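Local coordinates for ORF10 (Moritella marina, PDB 6RIW), which forms the ketosynthase-chain length factor didomain of a polyunsaturated fatty acid synthase, and probably takes part in condensing acyl chains carried on acyl carrier protein, at residues N563-D567 and G568-E572; V749-S753 and S754-A758. All coordinates share one frame; numbering follows the deposited sequence.

How the interactions relate
From the N terminus, helix 552-567 ends in interaction 1, where 563-567 and 568-572 meet round the helix end. The chain then leaves toward strand 576-581. Far later, strand 741-752 runs out into interaction 2, where 749-753 and 754-758 close a tight turn before strand 763-772. The two contacts are in series: neither encloses nor crosses the other. The centres of interactions 1 and 2 are about 13 Å apart. V749, at the start of interaction 2, joins them: its CG2 lies 3.3 Å from A564 O, and its CG1 meets L570 CD2. Together they pack a helix end onto a strand in the second ketosynthase-like domain, the chain length factor.

Interaction 1 (N563-D567 and G568-E572); sequences NAAKD and GGLVE
Past D567 the backbone of G569 turns to positive phi (66°), and two N-H groups reach back to A565 and K566, closing a Schellman motif at the end of helix 552-567. L570 N gives a straight bond to A565 O (3.0 Å), almost in line with the carbonyl. G569 N bonds K566 O at 3.0 Å from above the carbonyl plane. One step earlier, G568 N still makes the helical bond to A564 O at 2.8 Å. The side chains add the apolar contact of this motif. L570 CG stands beside its own N (chi1 -65°), which brings the leucine back over the last turn. Its CD1 then meets A565 CB. Outside the turn, W653, V749 and I689 also pack on L570. With an alanine here, A565 CB would probably lose its apolar partner across the turn, and a gap would open toward W653 and V749. The D567 carboxylate is held from outside the turn: OD2 by Y762 OH and M474 N, OD1 by H889 NE2. Within the turn, the closest side-chain approach of L570 to the helix is CB to A565 O, 3.5 Å.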
ATOM      1  N   ASN A 563     -11.820  -2.262  18.667  1.00 14.57           N
ATOM      2  CA  ASN A 563     -13.102  -1.871  19.246  1.00 17.19           C
ATOM      3  C   ASN A 563     -14.266  -2.289  18.352  1.00 19.50           C
ATOM      4  O   ASN A 563     -15.289  -2.788  18.846  1.00 18.82           O
ATOM      5  CB  ASN A 563     -13.130  -0.358  19.497  1.00 16.76           C
ATOM      6  CG  ASN A 563     -12.257   0.048  20.662  1.00 22.84           C
ATOM      7  OD1 ASN A 563     -11.933  -0.774  21.518  1.00 25.02           O
ATOM      8  ND2 ASN A 563     -11.874   1.315  20.707  1.00 22.57           N
ATOM      9  N   ALA A 564     -14.125  -2.118  17.030  1.00 14.21           N
ATOM     10  CA  ALA A 564     -15.183  -2.550  16.123  1.00 14.66           C
ATOM     11  C   ALA A 564     -15.385  -4.069  16.193  1.00 16.28           C
ATOM     12  O   ALA A 564     -16.524  -4.555  16.143  1.00 14.68           O
ATOM     13  CB  ALA A 564     -14.864  -2.093  14.687  1.00 12.10           C
ATOM     14  N   ALA A 565     -14.291  -4.830  16.321  1.00 14.96           N
ATOM     15  CA  ALA A 565     -14.394  -6.287  16.394  1.00 17.20           C
ATOM     16  C   ALA A 565     -15.144  -6.717  17.646  1.00 17.82           C
ATOM     17  O   ALA A 565     -15.985  -7.625  17.596  1.00 17.86           O
ATOM     18  CB  ALA A 565     -13.002  -6.919  16.367  1.00 16.19           C
ATOM     19  N   LYS A 566     -14.872  -6.053  18.772  1.00 17.30           N
ATOM     20  CA  LYS A 566     -15.614  -6.329  20.000  1.00 20.38           C
ATOM     21  C   LYS A 566     -17.081  -5.950  19.859  1.00 22.84           C
ATOM     22  O   LYS A 566     -17.973  -6.712  20.257  1.00 19.50           O
ATOM     23  CB  LYS A 566     -14.982  -5.580  21.174  1.00 19.71           C
ATOM     24  CG  LYS A 566     -13.671  -6.192  21.660  1.00 21.42           C
ATOM     25  CD  LYS A 566     -12.899  -5.220  22.553  1.00 26.97           C
ATOM     26  CE  LYS A 566     -11.587  -5.827  23.023  1.00 31.76           C
ATOM     27  NZ  LYS A 566     -10.819  -4.814  23.796  1.00 36.74           N
ATOM     28  N   ASP A 567     -17.350  -4.777  19.280  1.00 17.83           N
ATOM     29  CA  ASP A 567     -18.716  -4.314  19.078  1.00 19.12           C
ATOM     30  C   ASP A 567     -19.491  -5.255  18.165  1.00 18.85           C
ATOM     31  O   ASP A 567     -20.705  -5.431  18.338  1.00 18.90           O
ATOM     32  CB  ASP A 567     -18.675  -2.887  18.506  1.00 15.78           C
ATOM     33  CG  ASP A 567     -20.046  -2.224  18.420  1.00 20.12           C
ATOM     34  OD1 ASP A 567     -20.833  -2.287  19.393  1.00 20.24           O
ATOM     35  OD2 ASP A 567     -20.330  -1.591  17.377  1.00 16.47           O
ATOM     36  N   GLY A 568     -18.814  -5.877  17.200  1.00 13.71           N
ATOM     37  CA  GLY A 568     -19.449  -6.838  16.327  1.00 17.81           C
ATOM     38  C   GLY A 568     -19.547  -8.250  16.861  1.00 20.39           C
ATOM     39  O   GLY A 568     -19.996  -9.136  16.131  1.00 22.38           O
ATOM     40  N   GLY A 569     -19.131  -8.491  18.104  1.00 21.39           N
ATOM     41  CA  GLY A 569     -19.196  -9.829  18.673  1.00 21.83           C
ATOM     42  C   GLY A 569     -18.291 -10.848  18.014  1.00 23.63           C
ATOM     43  O   GLY A 569     -18.598 -12.046  18.022  1.00 20.78           O
ATOM     44  N   LEU A 570     -17.177 -10.415  17.431  1.00 19.06           N
ATOM     45  CA  LEU A 570     -16.304 -11.382  16.782  1.00 17.15           C
ATOM     46  C   LEU A 570     -15.643 -12.303  17.812  1.00 18.42           C
ATOM     47  O   LEU A 570     -15.542 -11.987  18.997  1.00 16.96           O
ATOM     48  CB  LEU A 570     -15.243 -10.665  15.942  1.00 16.80           C
ATOM     49  CG  LEU A 570     -15.791  -9.866  14.748  1.00 17.81           C
ATOM     50  CD1 LEU A 570     -14.660  -9.410  13.835  1.00 18.19           C
ATOM     51  CD2 LEU A 570     -16.827 -10.667  13.947  1.00 18.55           C
ATOM     52  N   VAL A 571     -15.169 -13.447  17.322  1.00 19.83           N
ATOM     53  CA  VAL A 571     -14.594 -14.523  18.130  1.00 22.61           C
ATOM     54  C   VAL A 571     -13.178 -14.805  17.639  1.00 21.97           C
ATOM     55  O   VAL A 571     -12.956 -14.951  16.431  1.00 20.07           O
ATOM     56  CB  VAL A 571     -15.449 -15.803  18.034  1.00 23.25           C
ATOM     57  CG1 VAL A 571     -14.795 -16.950  18.812  1.00 24.92           C
ATOM     58  CG2 VAL A 571     -16.872 -15.530  18.536  1.00 23.13           C
ATOM     59  N   GLU A 572     -12.237 -14.928  18.579  1.00 22.13           N
ATOM     60  CA  GLU A 572     -10.849 -15.221  18.239  1.00 22.80           C
ATOM     61  C   GLU A 572     -10.705 -16.587  17.575  1.00 24.82           C
ATOM     62  O   GLU A 572     -11.498 -17.510  17.803  1.00 21.27           O
ATOM     63  CB  GLU A 572      -9.975 -15.160  19.497  1.00 26.73           C
ATOM     64  CG  GLU A 572     -10.138 -13.874  20.290  1.00 29.53           C
ATOM     65  CD  GLU A 572      -9.145 -13.729  21.453  1.00 42.11           C
ATOM     66  OE1 GLU A 572      -8.580 -14.751  21.924  1.00 36.71           O
ATOM     67  OE2 GLU A 572      -8.943 -12.575  21.900  1.00 43.75           O
TER

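Interaction 2 (V749-S753 and S754-A758); sequences VVKPS and SQVTA
The peptide carbonyl of P752 is the flat group at the centre, with Q755 on one face and V756 on the other. Q755 N bonds P752 O at 3.0 Å. The N-H points well at the oxygen (166°) but comes from above the carbonyl plane. Q755 CB lies on that same side of the plane, 3.9 Å from P752 O. V756 CG1 sits beyond the opposite face, 3.8 Å from the same oxygen. At the proline ring, E467 packs from outside the turn.

V756, the residue after the turn, packs back on K751 and on the carbonyl oxygens of the turn. Its CG1 touches K751 CB at 3.6 Å, and its CG2 rests 3.5 Å from S753 O. V756 also packs on A470 and I472 of strand 469-478, so the valine links the turn to the neighbouring strand. K751 and V756 run past each other in opposite directions. With CG beside the backbone N (chi1 -81°) and the rest of the chain extended, K751 carries NZ past the valine. NZ gives a hydrogen bond to a water (2.7 Å), and the water gives one to Q755 O (2.9 Å). This bridge ties the lysine end to the far limb of the turn.

The two serines at the corner hold partners elsewhere: S753 OG bonds R764 NE, and S754 OG bonds E467 OE2. The backbone angles of S753 and S754, with the bond from Q755 N to P752 O, make a type I beta turn. It ends strand 741-752 at the surface of a thiolase-fold domain.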
ATOM      1  N   VAL A 749     -17.293  -3.698  10.998  1.00 11.78           N
ATOM      2  CA  VAL A 749     -17.334  -5.138  10.794  1.00 10.14           C
ATOM      3  C   VAL A 749     -18.552  -5.417   9.938  1.00 13.19           C
ATOM      4  O   VAL A 749     -19.643  -4.926  10.246  1.00 12.14           O
ATOM      5  CB  VAL A 749     -17.427  -5.907  12.125  1.00 12.95           C
ATOM      6  CG1 VAL A 749     -17.600  -7.400  11.848  1.00 14.26           C
ATOM      7  CG2 VAL A 749     -16.218  -5.631  13.027  1.00 14.18           C
ATOM      8  N   VAL A 750     -18.369  -6.182   8.864  1.00  9.68           N
ATOM      9  CA  VAL A 750     -19.465  -6.531   7.977  1.00 10.67           C
ATOM     10  C   VAL A 750     -19.569  -8.053   7.874  1.00 12.30           C
ATOM     11  O   VAL A 750     -18.573  -8.782   7.917  1.00 14.08           O
ATOM     12  CB  VAL A 750     -19.334  -5.886   6.574  1.00 10.55           C
ATOM     13  CG1 VAL A 750     -19.460  -4.357   6.662  1.00 11.44           C
ATOM     14  CG2 VAL A 750     -18.012  -6.304   5.864  1.00 13.04           C
ATOM     15  N   LYS A 751     -20.801  -8.525   7.731  1.00 13.79           N
ATOM     16  CA  LYS A 751     -21.120  -9.914   7.430  1.00 13.85           C
ATOM     17  C   LYS A 751     -22.228  -9.916   6.394  1.00 13.95           C
ATOM     18  O   LYS A 751     -22.966  -8.929   6.275  1.00 13.64           O
ATOM     19  CB  LYS A 751     -21.599 -10.666   8.681  1.00 16.05           C
ATOM     20  CG  LYS A 751     -20.497 -11.162   9.628  1.00 17.72           C
ATOM     21  CD  LYS A 751     -21.171 -12.021  10.720  1.00 21.86           C
ATOM     22  CE  LYS A 751     -20.206 -12.734  11.633  1.00 25.91           C
ATOM     23  NZ  LYS A 751     -20.991 -13.514  12.650  1.00 24.07           N
ATOM     24  N   PRO A 752     -22.393 -11.006   5.639  1.00 13.80           N
ATOM     25  CA  PRO A 752     -23.555 -11.105   4.743  1.00 17.67           C
ATOM     26  C   PRO A 752     -24.844 -10.961   5.539  1.00 14.84           C
ATOM     27  O   PRO A 752     -24.939 -11.424   6.678  1.00 15.02           O
ATOM     28  CB  PRO A 752     -23.427 -12.506   4.128  1.00 19.87           C
ATOM     29  CG  PRO A 752     -22.010 -12.902   4.338  1.00 18.83           C
ATOM     30  CD  PRO A 752     -21.586 -12.238   5.626  1.00 16.54           C
ATOM     31  N   SER A 753     -25.828 -10.272   4.945  1.00 13.32           N
ATOM     32  CA  SER A 753     -27.062  -9.996   5.685  1.00 17.91           C
ATOM     33  C   SER A 753     -27.745 -11.284   6.162  1.00 18.03           C
ATOM     34  O   SER A 753     -28.394 -11.296   7.219  1.00 20.55           O
ATOM     35  CB  SER A 753     -28.012  -9.170   4.812  1.00 20.94           C
ATOM     36  OG  SER A 753     -29.328  -9.216   5.320  1.00 34.39           O
ATOM     37  N   SER A 754     -27.598 -12.382   5.422  1.00 16.67           N
ATOM     38  CA  SER A 754     -28.276 -13.610   5.830  1.00 15.72           C
ATOM     39  C   SER A 754     -27.660 -14.267   7.061  1.00 16.03           C
ATOM     40  O   SER A 754     -28.289 -15.171   7.630  1.00 16.72           O
ATOM     41  CB  SER A 754     -28.273 -14.606   4.677  1.00 16.61           C
ATOM     42  OG  SER A 754     -26.938 -14.983   4.406  1.00 18.99           O
ATOM     43  N   GLN A 755     -26.486 -13.822   7.525  1.00 14.56           N
ATOM     44  CA  GLN A 755     -25.825 -14.485   8.641  1.00 15.15           C
ATOM     45  C   GLN A 755     -25.694 -13.608   9.884  1.00 16.18           C
ATOM     46  O   GLN A 755     -24.826 -13.858  10.719  1.00 16.41           O
ATOM     47  CB  GLN A 755     -24.454 -15.004   8.204  1.00 16.93           C
ATOM     48  CG  GLN A 755     -24.529 -15.989   7.047  1.00 17.28           C
ATOM     49  CD  GLN A 755     -25.309 -17.258   7.408  1.00 20.36           C
ATOM     50  OE1 GLN A 755     -25.478 -17.591   8.584  1.00 23.06           O
ATOM     51  NE2 GLN A 755     -25.808 -17.956   6.394  1.00 22.09           N
ATOM     52  N   VAL A 756     -26.556 -12.609  10.059  1.00 13.53           N
ATOM     53  CA  VAL A 756     -26.524 -11.800  11.270  1.00 12.62           C
ATOM     54  C   VAL A 756     -27.912 -11.829  11.885  1.00 15.28           C
ATOM     55  O   VAL A 756     -28.907 -12.039  11.193  1.00 15.31           O
ATOM     56  CB  VAL A 756     -26.117 -10.345  10.989  1.00 18.31           C
ATOM     57  CG1 VAL A 756     -24.744 -10.292  10.324  1.00 15.40           C
ATOM     58  CG2 VAL A 756     -27.166  -9.681  10.110  1.00 19.32           C
ATOM     59  N   THR A 757     -27.973 -11.566  13.181  1.00 17.72           N
ATOM     60  CA  THR A 757     -29.264 -11.401  13.840  1.00 19.60           C
ATOM     61  C   THR A 757     -29.647  -9.920  13.908  1.00 24.69           C
ATOM     62  O   THR A 757     -28.797  -9.025  13.826  1.00 18.20           O
ATOM     63  CB  THR A 757     -29.252 -12.011  15.242  1.00 22.55           C
ATOM     64  OG1 THR A 757     -28.243 -11.382  16.038  1.00 23.24           O
ATOM     65  CG2 THR A 757     -28.953 -13.504  15.175  1.00 20.77           C
ATOM     66  N   ALA A 758     -30.954  -9.669  14.058  1.00 21.22           N
ATOM     67  CA  ALA A 758     -31.467  -8.309  13.919  1.00 26.31           C
ATOM     68  C   ALA A 758     -30.832  -7.359  14.927  1.00 20.76           C
ATOM     69  O   ALA A 758     -30.522  -6.212  14.589  1.00 21.47           O
ATOM     70  CB  ALA A 758     -32.993  -8.301  14.053  1.00 26.14           C
TER
HETATM   71  O   HOH W   1     -23.589 -12.996  13.229  1.00 27.73           O